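Betaine aldehyde dehydrogenase (PDB 4QTO) catalyses the oxidation of betaine aldehyde to glycine betaine with NAD as the electron acceptor, as an enzyme of the aldehyde dehydrogenase family. Local coordinates at residues A[189-199]-A[491-501]; A[316-326]-A[419-427]. All blocks are in the same frame, centred on the assembly; numbering follows the deposited sequence. Where two conformers were deposited one is given.

Contact 1: A[189-199]-A[491-501]; sequences WKIAPALATGC and ELGKEGLEEYL
K190 and E491 form a salt bridge where helix 189-197 of the aldehyde dehydrogenase fold packs, near its Rossmann-type sheet, against the short helix 493-498 and the residues flanking it; the two axes cross at -67° and approach to 9.4 Å. NZ of K190 lies 2.7 Å from OE2 of E491, on the syn side but 25° out of the carboxylate plane. The lysine runs extended as far as CE and bends at its last torsion, which turns NZ onto the acid; S254 and T256 of strand 252-256 also bond this nitrogen. The other oxygen, OE1, sits at the rim of the W189 indole, 3.3 Å from CE3. L492 covers an indole face with both methyls: CD2 stands 3.6 Å from the centroid of the five-membered ring, almost on its normal, a CH-pi contact, while CD1 lies over the six-membered side.

Y500 fills the middle of the interface. With CG anti to its carbonyl carbon (chi1 -68°), its ring slants against the P193 ring, CE1 being 3.7 Å from CG of the proline, and has the backbone N of A194 over one face, toward the rim, with CB of A194 against CD2. Q176 bonds the phenolic OH. Beyond it, CG2 of T197 wedges between the leucines, 3.6 Å from CD1 of L497 and 3.7 Å from CD2 of L501. At the edge of the tyrosine ring comes sulfur: SG of C199 lies 4.1 Å from CD2 of Y500.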
loop_
_atom_site.group_PDB
_atom_site.type_symbol
_atom_site.label_atom_id
_atom_site.label_comp_id
_atom_site.label_asym_id
_atom_site.label_seq_id
_atom_site.Cartn_x
_atom_site.Cartn_y
_atom_site.Cartn_z
ATOM N N TRP A 189 22.445 4.700 6.074
ATOM C CA TRP A 189 21.067 5.162 5.875
ATOM C C TRP A 189 20.827 5.802 4.508
ATOM O O TRP A 189 19.704 5.803 4.003
ATOM C CB TRP A 189 20.689 6.173 6.964
ATOM C CG TRP A 189 20.519 5.635 8.363
ATOM C CD1 TRP A 189 20.958 4.450 8.863
ATOM C CD2 TRP A 189 19.969 6.358 9.477
ATOM N NE1 TRP A 189 20.651 4.368 10.203
ATOM C CE2 TRP A 189 20.023 5.525 10.588
ATOM C CE3 TRP A 189 19.380 7.625 9.606
ATOM C CZ2 TRP A 189 19.564 5.926 11.839
ATOM C CZ3 TRP A 189 18.893 8.008 10.856
ATOM C CH2 TRP A 189 18.994 7.156 11.934
ATOM N N LYS A 190 21.879 6.364 3.943
ATOM C CA LYS A 190 21.851 6.995 2.648
ATOM C C LYS A 190 22.261 6.049 1.512
ATOM O O LYS A 190 21.573 5.971 0.477
ATOM C CB LYS A 190 22.740 8.258 2.659
ATOM C CG LYS A 190 22.379 9.270 3.754
ATOM C CD LYS A 190 23.162 10.550 3.595
ATOM C CE LYS A 190 23.002 11.524 4.747
ATOM N NZ LYS A 190 21.617 11.972 4.947
ATOM N N ILE A 191 23.349 5.293 1.703
ATOM C CA ILE A 191 23.847 4.423 0.655
ATOM C C ILE A 191 22.873 3.311 0.351
ATOM O O ILE A 191 22.614 2.996 -0.831
ATOM C CB ILE A 191 25.186 3.780 1.067
ATOM C CG1 ILE A 191 26.286 4.849 1.112
ATOM C CG2 ILE A 191 25.601 2.703 0.105
ATOM C CD1 ILE A 191 27.502 4.379 1.869
ATOM N N ALA A 192 22.319 2.689 1.391
ATOM C CA ALA A 192 21.503 1.495 1.169
ATOM C C ALA A 192 20.319 1.737 0.242
ATOM O O ALA A 192 20.130 0.989 -0.740
ATOM C CB ALA A 192 21.085 0.869 2.477
ATOM N N PRO A 193 19.485 2.767 0.502
ATOM C CA PRO A 193 18.376 2.984 -0.436
ATOM C C PRO A 193 18.817 3.495 -1.785
ATOM O O PRO A 193 18.197 3.180 -2.787
ATOM C CB PRO A 193 17.495 4.009 0.294
ATOM C CG PRO A 193 18.439 4.718 1.228
ATOM C CD PRO A 193 19.351 3.617 1.700
ATOM N N ALA A 194 19.881 4.284 -1.848
ATOM C CA ALA A 194 20.343 4.808 -3.128
ATOM C C ALA A 194 20.728 3.646 -4.034
ATOM O O ALA A 194 20.350 3.595 -5.208
ATOM C CB ALA A 194 21.526 5.733 -2.941
ATOM N N LEU A 195 21.489 2.694 -3.497
ATOM C CA LEU A 195 21.871 1.547 -4.319
ATOM C C LEU A 195 20.701 0.637 -4.618
ATOM O O LEU A 195 20.596 0.150 -5.746
ATOM C CB LEU A 195 23.020 0.756 -3.686
ATOM C CG LEU A 195 24.352 1.511 -3.631
ATOM C CD1 LEU A 195 25.391 0.650 -2.941
ATOM C CD2 LEU A 195 24.817 1.891 -5.027
ATOM N N ALA A 196 19.836 0.403 -3.631
ATOM C CA ALA A 196 18.689 -0.470 -3.864
ATOM C C ALA A 196 17.805 0.026 -5.004
ATOM O O ALA A 196 17.265 -0.810 -5.763
ATOM C CB ALA A 196 17.876 -0.621 -2.601
ATOM N N THR A 197 17.651 1.355 -5.141
ATOM C CA THR A 197 16.755 1.916 -6.151
ATOM C C THR A 197 17.382 2.093 -7.522
ATOM O O THR A 197 16.655 2.322 -8.473
ATOM C CB THR A 197 16.199 3.265 -5.703
ATOM O OG1 THR A 197 17.307 4.154 -5.452
ATOM C CG2 THR A 197 15.367 3.137 -4.450
ATOM N N GLY A 198 18.708 2.030 -7.607
ATOM C CA GLY A 198 19.398 2.209 -8.880
ATOM C C GLY A 198 19.968 3.594 -9.130
ATOM O O GLY A 198 20.348 3.898 -10.280
ATOM N N CYS A 199 20.105 4.413 -8.083
ATOM C CA CYS A 199 20.738 5.714 -8.243
ATOM C C CYS A 199 22.253 5.611 -8.369
ATOM O O CYS A 199 22.837 4.562 -8.108
ATOM C CB CYS A 199 20.454 6.575 -7.003
ATOM S SG CYS A 199 18.733 7.018 -6.745
ATOM N N GLU A 491 14.429 9.339 6.567
ATOM C CA GLU A 491 15.363 8.261 6.294
ATOM C C GLU A 491 14.829 7.008 6.960
ATOM O O GLU A 491 14.048 7.083 7.930
ATOM C CB GLU A 491 16.757 8.595 6.743
ATOM C CG GLU A 491 17.335 9.691 5.846
ATOM C CD GLU A 491 18.821 9.955 6.057
ATOM O OE1 GLU A 491 19.306 9.867 7.176
ATOM O OE2 GLU A 491 19.486 10.275 5.076
ATOM N N LEU A 492 15.258 5.866 6.457
ATOM C CA LEU A 492 14.791 4.530 6.905
ATOM C C LEU A 492 13.319 4.254 6.503
ATOM O O LEU A 492 12.548 5.142 6.135
ATOM C CB LEU A 492 14.979 4.290 8.418
ATOM C CG LEU A 492 16.401 4.550 8.924
ATOM C CD1 LEU A 492 16.457 4.274 10.415
ATOM C CD2 LEU A 492 17.440 3.745 8.151
ATOM N N GLY A 493 12.977 2.970 6.553
ATOM C CA GLY A 493 11.647 2.513 6.177
ATOM C C GLY A 493 11.317 2.710 4.718
ATOM O O GLY A 493 12.159 3.071 3.890
ATOM N N LYS A 494 10.055 2.430 4.378
ATOM C CA LYS A 494 9.620 2.596 3.012
ATOM C C LYS A 494 9.669 4.048 2.582
ATOM O O LYS A 494 10.038 4.345 1.442
ATOM C CB LYS A 494 8.221 1.987 2.839
ATOM C CG LYS A 494 8.229 0.468 3.022
ATOM C CD LYS A 494 6.865 -0.147 2.821
ATOM C CE LYS A 494 6.931 -1.651 3.088
ATOM N NZ LYS A 494 5.633 -2.344 2.780
ATOM N N GLU A 495 9.367 4.969 3.503
ATOM C CA GLU A 495 9.427 6.378 3.207
ATOM C C GLU A 495 10.874 6.816 2.897
ATOM O O GLU A 495 11.121 7.671 2.044
ATOM C CB GLU A 495 8.804 7.167 4.374
ATOM C CG GLU A 495 8.386 8.577 4.069
ATOM C CD GLU A 495 7.496 9.198 5.160
ATOM O OE1 GLU A 495 7.331 10.429 5.129
ATOM O OE2 GLU A 495 6.984 8.443 6.010
ATOM N N GLY A 496 11.843 6.245 3.583
ATOM C CA GLY A 496 13.244 6.539 3.317
ATOM C C GLY A 496 13.625 6.127 1.902
ATOM O O GLY A 496 14.372 6.827 1.199
ATOM N N LEU A 497 13.169 4.960 1.485
ATOM C CA LEU A 497 13.437 4.475 0.121
ATOM C C LEU A 497 12.833 5.462 -0.905
ATOM O O LEU A 497 13.432 5.736 -1.937
ATOM C CB LEU A 497 12.799 3.084 -0.103
ATOM C CG LEU A 497 13.144 2.448 -1.449
ATOM C CD1 LEU A 497 14.422 1.662 -1.325
ATOM C CD2 LEU A 497 12.029 1.524 -1.914
ATOM N N GLU A 498 11.646 5.978 -0.599
ATOM C CA GLU A 498 10.939 6.894 -1.501
ATOM C C GLU A 498 11.671 8.191 -1.814
ATOM O O GLU A 498 11.444 8.783 -2.861
ATOM C CB GLU A 498 9.524 7.171 -0.979
ATOM C CG GLU A 498 8.669 5.925 -1.068
ATOM C CD GLU A 498 7.291 6.031 -0.421
ATOM O OE1 GLU A 498 6.963 7.059 0.205
ATOM O OE2 GLU A 498 6.552 5.043 -0.546
ATOM N N GLU A 499 12.579 8.620 -0.941
ATOM C CA GLU A 499 13.364 9.810 -1.205
ATOM C C GLU A 499 14.233 9.573 -2.442
ATOM O O GLU A 499 14.578 10.530 -3.160
ATOM C CB GLU A 499 14.332 10.196 -0.085
ATOM C CG GLU A 499 13.669 10.516 1.241
ATOM C CD GLU A 499 12.964 11.857 1.288
ATOM O OE1 GLU A 499 13.300 12.741 0.450
ATOM O OE2 GLU A 499 12.042 11.987 2.171
ATOM N N TYR A 500 14.558 8.290 -2.707
ATOM C CA TYR A 500 15.439 7.894 -3.796
ATOM C C TYR A 500 14.701 7.452 -5.059
ATOM O O TYR A 500 15.333 6.919 -5.988
ATOM C CB TYR A 500 16.449 6.835 -3.309
ATOM C CG TYR A 500 17.438 7.439 -2.313
ATOM C CD1 TYR A 500 17.182 7.478 -0.947
ATOM C CD2 TYR A 500 18.610 8.020 -2.760
ATOM C CE1 TYR A 500 18.045 8.121 -0.072
ATOM C CE2 TYR A 500 19.481 8.652 -1.895
ATOM C CZ TYR A 500 19.199 8.698 -0.560
ATOM O OH TYR A 500 20.061 9.345 0.316
ATOM N N LEU A 501 13.386 7.683 -5.091
ATOM C CA LEU A 501 12.568 7.357 -6.228
ATOM C C LEU A 501 11.893 8.618 -6.762
ATOM O O LEU A 501 11.707 9.622 -6.041
ATOM C CB LEU A 501 11.463 6.365 -5.828
ATOM C CG LEU A 501 11.988 4.988 -5.395
ATOM C CD1 LEU A 501 10.840 4.168 -4.824
ATOM C CD2 LEU A 501 12.610 4.289 -6.579
HETATM O O HOH W 1 16.960 6.104 4.267
HETATM O O HOH W 2 21.853 10.127 7.648
#

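Contact 2: A[316-326]-A[419-427]; sequences GSRILVQNSIK and VVTVEGFET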
loop_
_atom_site.group_PDB
_atom_site.type_symbol
_atom_site.label_atom_id
_atom_site.label_comp_id
_atom_site.label_asym_id
_atom_site.label_seq_id
_atom_site.Cartn_x
_atom_site.Cartn_y
_atom_site.Cartn_z
ATOM N N GLY A 316 18.326 13.115 24.596
ATOM C CA GLY A 316 17.286 13.624 25.458
ATOM C C GLY A 316 17.847 14.739 26.287
ATOM O O GLY A 316 17.993 14.606 27.514
ATOM N N SER A 317 18.135 15.863 25.634
ATOM C CA SER A 317 18.733 16.957 26.365
ATOM C C SER A 317 17.758 17.809 27.162
ATOM O O SER A 317 18.207 18.573 28.028
ATOM C CB SER A 317 19.460 17.893 25.402
ATOM O OG SER A 317 18.557 18.559 24.556
ATOM N N ARG A 318 16.458 17.710 26.874
ATOM C CA ARG A 318 15.469 18.543 27.521
ATOM C C ARG A 318 14.554 17.696 28.397
ATOM O O ARG A 318 13.551 17.155 27.926
ATOM C CB ARG A 318 14.665 19.342 26.516
ATOM C CG ARG A 318 13.749 20.352 27.160
ATOM C CD ARG A 318 12.925 21.123 26.156
ATOM N NE ARG A 318 12.178 22.166 26.844
ATOM C CZ ARG A 318 11.464 23.092 26.213
ATOM N NH1 ARG A 318 11.375 23.070 24.894
ATOM N NH2 ARG A 318 10.841 24.043 26.901
ATOM N N ILE A 319 14.899 17.598 29.675
ATOM C CA ILE A 319 14.087 16.773 30.577
ATOM C C ILE A 319 12.957 17.634 31.120
ATOM O O ILE A 319 13.171 18.768 31.587
ATOM C CB ILE A 319 14.898 16.165 31.711
ATOM C CG1 ILE A 319 15.987 15.230 31.154
ATOM C CG2 ILE A 319 13.963 15.446 32.688
ATOM C CD1 ILE A 319 17.050 14.830 32.124
ATOM N N LEU A 320 11.739 17.122 31.020
ATOM C CA LEU A 320 10.525 17.768 31.519
ATOM C C LEU A 320 9.962 16.808 32.550
ATOM O O LEU A 320 9.552 15.700 32.213
ATOM C CB LEU A 320 9.520 18.018 30.413
ATOM C CG LEU A 320 9.927 19.036 29.381
ATOM C CD1 LEU A 320 9.115 19.001 28.114
ATOM C CD2 LEU A 320 9.819 20.394 30.008
ATOM N N VAL A 321 9.975 17.207 33.827
ATOM C CA VAL A 321 9.578 16.299 34.917
ATOM C C VAL A 321 8.433 16.915 35.714
ATOM O O VAL A 321 8.389 18.135 35.977
ATOM C CB VAL A 321 10.787 15.942 35.826
ATOM C CG1 VAL A 321 11.386 17.171 36.472
ATOM C CG2 VAL A 321 10.385 14.920 36.883
ATOM N N GLN A 322 7.469 16.100 36.078
ATOM C CA GLN A 322 6.312 16.611 36.785
ATOM C C GLN A 322 6.736 17.279 38.106
ATOM O O GLN A 322 7.556 16.725 38.822
ATOM C CB GLN A 322 5.244 15.508 36.947
ATOM C CG GLN A 322 3.899 16.076 37.312
ATOM C CD GLN A 322 2.755 15.162 36.903
ATOM O OE1 GLN A 322 2.895 13.940 36.755
ATOM N NE2 GLN A 322 1.608 15.771 36.638
ATOM N N ASN A 323 6.161 18.459 38.394
ATOM C CA ASN A 323 6.553 19.219 39.569
ATOM C C ASN A 323 6.549 18.421 40.849
ATOM O O ASN A 323 7.428 18.607 41.720
ATOM C CB ASN A 323 5.680 20.469 39.740
ATOM C CG ASN A 323 5.998 21.547 38.721
ATOM O OD1 ASN A 323 7.156 21.713 38.305
ATOM N ND2 ASN A 323 4.983 22.310 38.334
ATOM N N SER A 324 5.559 17.554 40.996
ATOM C CA SER A 324 5.427 16.742 42.190
ATOM C C SER A 324 6.619 15.859 42.528
ATOM O O SER A 324 6.855 15.551 43.707
ATOM C CB SER A 324 4.145 15.893 42.074
ATOM O OG SER A 324 4.184 15.142 40.875
ATOM N N ILE A 325 7.362 15.422 41.508
ATOM C CA ILE A 325 8.546 14.586 41.702
ATOM C C ILE A 325 9.846 15.239 41.242
ATOM O O ILE A 325 10.883 14.574 41.199
ATOM C CB ILE A 325 8.413 13.203 41.047
ATOM C CG1 ILE A 325 8.189 13.261 39.530
ATOM C CG2 ILE A 325 7.299 12.417 41.732
ATOM C CD1 ILE A 325 8.620 12.014 38.776
ATOM N N LYS A 326 9.788 16.525 40.916
ATOM C CA LYS A 326 10.962 17.194 40.374
ATOM C C LYS A 326 12.151 17.176 41.317
ATOM O O LYS A 326 13.257 16.877 40.895
ATOM C CB LYS A 326 10.589 18.621 39.981
ATOM C CG LYS A 326 11.727 19.427 39.426
ATOM C CD LYS A 326 11.158 20.742 38.933
ATOM C CE LYS A 326 12.214 21.676 38.438
ATOM N NZ LYS A 326 12.992 22.221 39.577
ATOM N N VAL A 419 25.122 17.178 28.271
ATOM C CA VAL A 419 24.426 18.185 29.065
ATOM C C VAL A 419 22.931 18.006 28.911
ATOM O O VAL A 419 22.436 17.857 27.777
ATOM C CB VAL A 419 24.746 19.591 28.507
ATOM C CG1 VAL A 419 24.029 20.688 29.277
ATOM C CG2 VAL A 419 26.251 19.859 28.467
ATOM N N VAL A 420 22.228 18.043 30.029
ATOM C CA VAL A 420 20.762 18.050 30.039
ATOM C C VAL A 420 20.276 19.223 30.873
ATOM O O VAL A 420 20.965 19.677 31.783
ATOM C CB VAL A 420 20.146 16.752 30.610
ATOM C CG1 VAL A 420 20.692 15.534 29.869
ATOM C CG2 VAL A 420 20.398 16.591 32.098
ATOM N N THR A 421 19.094 19.738 30.524
ATOM C CA THR A 421 18.399 20.748 31.325
ATOM C C THR A 421 17.196 20.045 31.947
ATOM O O THR A 421 16.708 19.046 31.388
ATOM C CB THR A 421 17.879 21.950 30.494
ATOM O OG1 THR A 421 17.083 21.485 29.384
ATOM C CG2 THR A 421 19.022 22.775 29.973
ATOM N N VAL A 422 16.716 20.557 33.063
ATOM C CA VAL A 422 15.558 20.012 33.745
ATOM C C VAL A 422 14.551 21.136 33.991
ATOM O O VAL A 422 14.888 22.139 34.649
ATOM C CB VAL A 422 15.920 19.341 35.100
ATOM C CG1 VAL A 422 14.691 18.676 35.708
ATOM C CG2 VAL A 422 17.015 18.279 34.909
ATOM N N GLU A 423 13.327 20.949 33.514
ATOM C CA GLU A 423 12.231 21.887 33.715
ATOM C C GLU A 423 11.098 21.128 34.345
ATOM O O GLU A 423 10.901 19.940 34.036
ATOM C CB GLU A 423 11.686 22.426 32.388
ATOM C CG GLU A 423 12.569 23.439 31.677
ATOM C CD GLU A 423 12.197 23.523 30.207
ATOM O OE1 GLU A 423 11.363 24.365 29.826
ATOM O OE2 GLU A 423 12.646 22.623 29.463
ATOM N N GLY A 424 10.317 21.809 35.167
ATOM C CA GLY A 424 9.151 21.173 35.753
ATOM C C GLY A 424 7.877 21.499 34.984
ATOM O O GLY A 424 7.804 22.527 34.281
ATOM N N PHE A 425 6.871 20.634 35.106
ATOM C CA PHE A 425 5.546 20.903 34.536
ATOM C C PHE A 425 4.482 20.462 35.539
ATOM O O PHE A 425 4.690 19.518 36.309
ATOM C CB PHE A 425 5.314 20.245 33.195
ATOM C CG PHE A 425 5.277 18.743 33.228
ATOM C CD1 PHE A 425 4.088 18.079 33.534
ATOM C CD2 PHE A 425 6.405 17.990 32.949
ATOM C CE1 PHE A 425 4.041 16.693 33.554
ATOM C CE2 PHE A 425 6.358 16.611 32.950
ATOM C CZ PHE A 425 5.174 15.965 33.254
ATOM N N GLU A 426 3.330 21.116 35.522
ATOM C CA GLU A 426 2.292 20.799 36.493
ATOM C C GLU A 426 1.330 19.727 35.990
ATOM O O GLU A 426 0.988 18.788 36.715
ATOM C CB GLU A 426 1.522 22.069 36.851
ATOM C CG GLU A 426 0.520 21.915 37.963
ATOM C CD GLU A 426 1.156 21.555 39.312
ATOM O OE1 GLU A 426 2.335 21.913 39.575
ATOM O OE2 GLU A 426 0.432 20.934 40.108
ATOM N N THR A 427 0.878 19.892 34.756
ATOM C CA THR A 427 -0.120 19.055 34.152
ATOM C C THR A 427 0.322 18.443 32.821
ATOM O O THR A 427 1.270 18.878 32.193
ATOM C CB THR A 427 -1.366 19.926 33.804
ATOM O OG1 THR A 427 -1.014 20.926 32.828
ATOM C CG2 THR A 427 -1.954 20.631 35.052
HETATM O O HOH W 3 18.302 21.284 26.962
HETATM O O HOH W 4 14.643 20.978 30.342
HETATM O O HOH W 5 2.695 18.210 39.697
HETATM O O HOH W 6 15.190 22.453 37.426
#
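Strands 318-322 and 419-425 pair in parallel, neighbours in the seven-stranded mixed sheet that in this family belongs to the catalytic domain, and R318 reaches E423 on one of its faces. The backbone evidence is a ladder in which alternate residues of 318-322 straddle their partner: I319, opposite V422, gives its N-H to O of T421 and accepts N of E423 at its own O, each at 2.9 Å. At the far end the ladder is less regular, since N of F425 comes 39° above the carbonyl plane of V321.

Charge pairing is side-on. R318, extended with CG anti to its backbone N (chi1 -173°), presents NE to OE2 of E423 at 2.7 Å and NH2 to OE1 at 3.0 Å, each oxygen using its syn lone pair. The guanidinium and carboxylate planes are only 8° apart, so the two bonds together fix the rotation of both groups. T406 and the carbonyl of D437 take further guanidinium N-H groups, and a water links OE2 with OG1 of T421 and O of I319.

Apolar contacts occupy both faces. On the side of I319 and V321, CG1 of V321 meets CG1 of V422 at 3.7 Å; on the other, the F425 ring lies under the backbone of Q322, whose CA stands 3.8 Å from the ring centroid in a CH-pi contact.

Hydrogen bonds from two side-chain amides close the C-terminal ends of the strands. Q322, whose OE1 is taken by N of D290, sends NE2 to O of E426. N323, just past strand 318-322, directs ND2 in its amide plane to OE1 of E426, 3.0 Å away and met on the anti side.

Both contacts are largely buried, but they sit on opposite sides of the chain's centre, with their own centres 37 Å apart and no touch between them. Contact 1 lies deeper, its centre about 14 Å from that of the chain, and joins helix 183-197 to the short helix 493-498 and its flanking residues beside one sheet; the centre of contact 2 is about 26 Å out, and it joins adjacent strands of a different sheet. The chemistry follows: contact 1 relies on side-chain packing with a single direct hydrogen bond, whereas the strand pair has a backbone ladder supplemented by side-chain bonds. Each includes a lysine- or arginine-glutamate pair, one-pronged in contact 1, two-pronged in contact 2. The more exposed end of contact 2, at E426, is held by amides.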